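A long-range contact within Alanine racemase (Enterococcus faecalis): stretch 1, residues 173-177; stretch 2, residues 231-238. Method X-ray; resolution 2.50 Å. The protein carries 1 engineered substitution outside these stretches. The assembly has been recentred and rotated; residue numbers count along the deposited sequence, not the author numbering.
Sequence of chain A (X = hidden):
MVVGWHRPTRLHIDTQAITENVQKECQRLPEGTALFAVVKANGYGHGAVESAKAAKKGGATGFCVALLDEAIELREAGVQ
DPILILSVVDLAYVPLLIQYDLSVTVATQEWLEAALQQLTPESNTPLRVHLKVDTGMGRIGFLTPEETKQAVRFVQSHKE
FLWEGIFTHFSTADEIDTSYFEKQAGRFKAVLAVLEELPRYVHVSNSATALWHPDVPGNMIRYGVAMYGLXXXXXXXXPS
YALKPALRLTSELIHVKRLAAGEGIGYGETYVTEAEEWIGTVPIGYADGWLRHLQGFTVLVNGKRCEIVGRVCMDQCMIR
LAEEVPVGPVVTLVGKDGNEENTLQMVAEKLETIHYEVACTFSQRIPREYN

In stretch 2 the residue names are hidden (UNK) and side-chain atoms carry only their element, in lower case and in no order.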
# COMPACT_ATOMS: atom_id res chain seq x y z
N ALA A 173 20.45 -16.40 2.92
CA ALA A 173 20.04 -17.79 2.78
C ALA A 173 19.47 -18.14 1.42
O ALA A 173 19.49 -19.30 1.02
CB ALA A 173 19.05 -18.15 3.86
N ASP A 174 18.93 -17.16 0.71
CA ASP A 174 18.35 -17.44 -0.60
C ASP A 174 19.35 -17.18 -1.72
O ASP A 174 18.98 -17.17 -2.89
CB ASP A 174 17.10 -16.58 -0.82
CG ASP A 174 17.41 -15.11 -0.96
OD1 ASP A 174 18.11 -14.55 -0.08
OD2 ASP A 174 16.97 -14.50 -1.95
N GLU A 175 20.61 -16.97 -1.36
CA GLU A 175 21.65 -16.70 -2.34
C GLU A 175 22.39 -17.98 -2.75
O GLU A 175 22.58 -18.88 -1.94
CB GLU A 175 22.64 -15.69 -1.77
CG GLU A 175 23.13 -14.63 -2.76
CD GLU A 175 22.13 -13.49 -2.95
OE1 GLU A 175 21.64 -12.94 -1.94
OE2 GLU A 175 21.85 -13.14 -4.11
N ILE A 176 22.80 -18.05 -4.01
CA ILE A 176 23.51 -19.22 -4.53
C ILE A 176 24.81 -19.39 -3.76
O ILE A 176 25.15 -20.49 -3.33
CB ILE A 176 23.85 -19.05 -6.01
CG1 ILE A 176 22.57 -18.89 -6.82
CG2 ILE A 176 24.68 -20.22 -6.50
CD1 ILE A 176 22.80 -18.55 -8.29
N ASP A 177 25.55 -18.29 -3.60
CA ASP A 177 26.81 -18.31 -2.87
C ASP A 177 26.48 -18.49 -1.39
O ASP A 177 25.77 -17.68 -0.79
CB ASP A 177 27.56 -16.99 -3.10
CG ASP A 177 28.99 -17.03 -2.59
OD1 ASP A 177 29.75 -16.08 -2.88
OD2 ASP A 177 29.34 -18.00 -1.89
N UNK A 231 8.56 -18.44 -4.54
CA UNK A 231 9.97 -18.78 -4.48
C UNK A 231 10.71 -17.74 -3.66
O UNK A 231 10.95 -16.64 -4.13
c UNK A 231 10.56 -18.84 -5.88
c UNK A 231 11.99 -19.25 -5.87
o UNK A 231 12.79 -18.75 -5.08
n UNK A 231 12.34 -20.17 -6.76
N UNK A 232 11.10 -18.09 -2.43
CA UNK A 232 11.81 -17.15 -1.56
C UNK A 232 13.09 -16.56 -2.11
O UNK A 232 13.77 -15.82 -1.40
c UNK A 232 11.07 -19.44 -1.84
c UNK A 232 12.02 -17.96 -0.28
c UNK A 232 12.16 -19.35 -0.79
N UNK A 233 13.44 -16.87 -3.35
CA UNK A 233 14.65 -16.30 -3.93
C UNK A 233 14.38 -15.66 -5.28
O UNK A 233 15.30 -15.42 -6.07
c UNK A 233 15.73 -17.37 -4.10
o UNK A 233 15.56 -18.10 -5.29
N UNK A 234 13.11 -15.39 -5.55
CA UNK A 234 12.74 -14.79 -6.82
C UNK A 234 12.79 -15.84 -7.92
O UNK A 234 11.78 -16.49 -8.20
N UNK A 235 13.96 -15.99 -8.54
CA UNK A 235 14.16 -16.97 -9.60
C UNK A 235 15.62 -17.45 -9.66
O UNK A 235 16.07 -18.01 -10.66
o UNK A 235 12.15 -16.81 -12.72
c UNK A 235 13.74 -16.36 -10.95
c UNK A 235 12.72 -17.23 -11.70
n UNK A 235 12.51 -18.45 -11.21
N UNK A 236 16.35 -17.25 -8.56
CA UNK A 236 17.75 -17.66 -8.49
C UNK A 236 17.92 -19.16 -8.24
O UNK A 236 18.86 -19.78 -8.74
c UNK A 236 18.45 -16.89 -7.37
c UNK A 236 18.48 -15.39 -7.57
c UNK A 236 18.29 -14.58 -5.20
c UNK A 236 19.19 -14.70 -6.41
n UNK A 236 18.94 -13.78 -4.12
N UNK A 237 17.03 -19.74 -7.44
CA UNK A 237 17.10 -21.16 -7.12
C UNK A 237 15.75 -21.86 -7.20
O UNK A 237 14.70 -21.27 -6.96
c UNK A 237 19.08 -20.95 -5.39
c UNK A 237 19.36 -21.15 -3.91
c UNK A 237 20.01 -21.79 -6.23
c UNK A 237 17.64 -21.35 -5.70
N UNK A 238 15.78 -23.15 -7.51
CA UNK A 238 14.55 -23.91 -7.61
C UNK A 238 14.17 -24.44 -6.23
O UNK A 238 14.98 -25.05 -5.53
c UNK A 238 14.74 -25.07 -8.61

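Position 231 carries four side-chain atoms: a carbon, then a second carbon bearing one oxygen and one nitrogen. They stay clear of stretch 1. That is a carboxamide one carbon from CA, and the residue is Asn231. Both ends of its amide are occupied within its own loop. The nitrogen, ND2, donates to the backbone O of position 237 at 2.6 Å, while the oxygen, OD1, faces position 233.

At position 232 three carbons close a ring onto the backbone N. The ring keeps its distance from stretch 1, and the approach is made by the backbone, with O of position 232 lying 3.5 Å from Asp174 CB. Only proline closes such a ring; Pro232 has a C-gamma endo pucker.

Position 233 has one carbon followed by one oxygen, and its CA-to-CB bond points toward stretch 1. Its CB lies 3.5 Å from Asp174 O and 3.6 Å from Asp174 CB, and the oxygen sits 2.9 Å from Asn231 OD1. A single carbon ending in a single oxygen identifies Ser233. Its OG donates to Asn231 OD1 and accepts from the backbone N of position 237 at 3.1 Å, so the hydroxyl links the two ends of the loop.

No side-chain atom follows CA at position 234. The phi of 76° by itself favours glycine, and the residue is Gly234. Its N donates to Asn231 O at 2.9 Å, closing a tight turn.

Position 235 repeats the pattern of two carbons, the second with one oxygen and one nitrogen. Its side chain is exposed and out of reach of stretch 1, and the residue is Asn235.

At position 236 four carbons run in a row to a nitrogen, which lies 3.0 Å from both Asp174 OD2 and Glu175 OE2. The CA-to-CB bond points toward stretch 1. An unbranched chain with a positive end between two carboxylates marks Lys236, with chi angles m, t, m, t. Both contacts of NZ are salt bridges, although the hydrogen bond to Glu175 is weak.

Position 237 has four carbons, forked at the second, and its CA-to-CB bond points toward stretch 1. One fork tip packs 3.9 Å from Ile176 CG1, and the other lies 4.1 Å from Asp174 O. The fork is that of Leu237, and the tips are CD2 and CD1 respectively.

Position 238 ends at a single carbon, CB, out of reach of stretch 1. This is Ala238.

The contact joins two loops whose touching residues are at least 58 positions apart in sequence, and it buries 333 Å² in all. Asp174 approaches Ser233 closely, with 5.1 Å between their CA atoms, and the small serine side chain fits against its backbone. Beside this packing, one ammonium group gathers two carboxylates: Glu175 sends its CA-to-CB bond away, yet its side chain bends back to reach Lys236. Ile176 and Leu237 add an apolar patch. Within stretch 2, the hydrogen bonds of Asn231 and Ser233 tie the start of the loop to Leu237, next to Lys236 in sequence.

Stretch 2, residues 231-238: NPSGNKLA
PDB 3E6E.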